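Local coordinates for protein CbsA (Xanthomonas oryzae pv. oryzae, PDB 5XYH) that probably hydrolyses cellulose as a family 6 exoglucanase, releasing cellobiose from chain ends during breakdown of the plant cell wall, at residues D382-C385 with T391-G394. Numbering follows the deposited sequence.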
loop_
_atom_site.group_PDB
_atom_site.type_symbol
_atom_site.label_atom_id
_atom_site.label_comp_id
_atom_site.label_asym_id
_atom_site.label_seq_id
_atom_site.Cartn_x
_atom_site.Cartn_y
_atom_site.Cartn_z
ATOM N N ASP A 382 8.389 -10.019 13.218
ATOM C CA ASP A 382 9.363 -9.420 12.316
ATOM C C ASP A 382 10.150 -8.384 13.111
ATOM O O ASP A 382 9.555 -7.471 13.689
ATOM C CB ASP A 382 8.644 -8.775 11.131
ATOM C CG ASP A 382 9.558 -8.535 9.932
ATOM O OD1 ASP A 382 10.575 -7.820 10.079
ATOM O OD2 ASP A 382 9.233 -9.049 8.835
ATOM N N ARG A 383 11.475 -8.541 13.177
ATOM C CA ARG A 383 12.280 -7.592 13.947
ATOM C C ARG A 383 12.186 -6.162 13.413
ATOM O O ARG A 383 12.491 -5.220 14.149
ATOM C CB ARG A 383 13.750 -8.019 13.984
ATOM C CG ARG A 383 13.995 -9.423 14.493
ATOM C CD ARG A 383 13.676 -9.569 15.989
ATOM N NE ARG A 383 14.322 -8.570 16.851
ATOM C CZ ARG A 383 15.598 -8.596 17.223
ATOM N NH1 ARG A 383 16.407 -9.564 16.790
ATOM N NH2 ARG A 383 16.067 -7.645 18.030
ATOM N N TYR A 384 11.755 -5.960 12.167
ATOM C CA TYR A 384 11.561 -4.573 11.761
ATOM C C TYR A 384 10.424 -3.903 12.522
ATOM O O TYR A 384 10.282 -2.678 12.429
ATOM C CB TYR A 384 11.322 -4.483 10.254
ATOM C CG TYR A 384 12.540 -4.035 9.469
ATOM C CD1 TYR A 384 13.541 -4.941 9.129
ATOM C CD2 TYR A 384 12.678 -2.716 9.055
ATOM C CE1 TYR A 384 14.640 -4.548 8.401
ATOM C CE2 TYR A 384 13.775 -2.308 8.323
ATOM C CZ TYR A 384 14.755 -3.225 8.003
ATOM O OH TYR A 384 15.845 -2.828 7.272
ATOM N N CYS A 385 9.631 -4.674 13.281
ATOM C CA CYS A 385 8.585 -4.164 14.164
ATOM C C CYS A 385 9.056 -4.047 15.613
ATOM O O CYS A 385 8.265 -3.673 16.489
ATOM C CB CYS A 385 7.341 -5.074 14.110
ATOM S SG CYS A 385 6.695 -5.376 12.419
ATOM N N THR A 391 18.718 -2.452 12.246
ATOM C CA THR A 391 18.491 -3.041 10.930
ATOM C C THR A 391 19.814 -3.250 10.197
ATOM O O THR A 391 20.859 -2.766 10.629
ATOM C CB THR A 391 17.582 -2.131 10.100
ATOM O OG1 THR A 391 18.327 -0.975 9.704
ATOM C CG2 THR A 391 16.357 -1.704 10.899
ATOM N N PRO A 392 19.798 -3.956 9.062
ATOM C CA PRO A 392 21.013 -4.031 8.233
ATOM C C PRO A 392 21.469 -2.680 7.693
ATOM O O PRO A 392 22.606 -2.573 7.202
ATOM C CB PRO A 392 20.608 -4.971 7.092
ATOM C CG PRO A 392 19.447 -5.766 7.640
ATOM C CD PRO A 392 18.733 -4.862 8.580
ATOM N N ASP A 393 20.621 -1.656 7.754
ATOM C CA ASP A 393 20.982 -0.322 7.301
ATOM C C ASP A 393 21.612 0.509 8.400
ATOM O O ASP A 393 21.998 1.655 8.148
ATOM C CB ASP A 393 19.754 0.389 6.723
ATOM C CG ASP A 393 19.383 -0.157 5.368
ATOM O OD1 ASP A 393 20.308 -0.334 4.549
ATOM O OD2 ASP A 393 18.196 -0.424 5.111
ATOM N N GLY A 394 21.738 -0.049 9.599
ATOM C CA GLY A 394 22.501 0.584 10.651
ATOM C C GLY A 394 21.757 1.591 11.490
ATOM O O GLY A 394 22.403 2.405 12.156
HETATM O O HOH W 1 16.013 -0.210 6.773
#
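Tyr384 reaches across to the turn at Thr391-Gly394 with its phenol end, CZ and OH. The closest approach is Tyr384 OH to Thr391 CB, 3.4 Å. Thr391 CG2 sits over the CZ and CE2 part of one ring face, in a CH-pi contact 4.0 Å from the ring centroid of Tyr384. Pro392 CD lies 3.8 Å from Tyr384 OH. No direct hydrogen bond joins the segments; one water does so instead. It lies in the ring plane at the edge, 2.7 Å from Tyr384 OH. The same water donates to Asp393 OD2 at 2.8 Å.

With chi1 at 73°, Thr391 CG2 is anti to the carbonyl carbon, and from there it meets the ring. Thr391 OG1 accepts from Asp393 N at 3.1 Å in an ST turn. Thr391 to Gly394 also form a type I beta turn, with Gly394 N bonded to Thr391 O. Within 382-385, Asp382 OD1 accepts the Tyr384 N-H with its anti lone pair at 3.0 Å, an Asx turn. Tyr384 also stacks with Trp334, and Cys385 is disulfide-bonded to Cys335. The contact joins two parts of one long loop of the family 6 hydrolase, between strand 354-358 and helix 411-419. Van der Waals and CH-pi contacts therefore carry the join, while water links the Tyr384 hydroxyl to exposed Asp393.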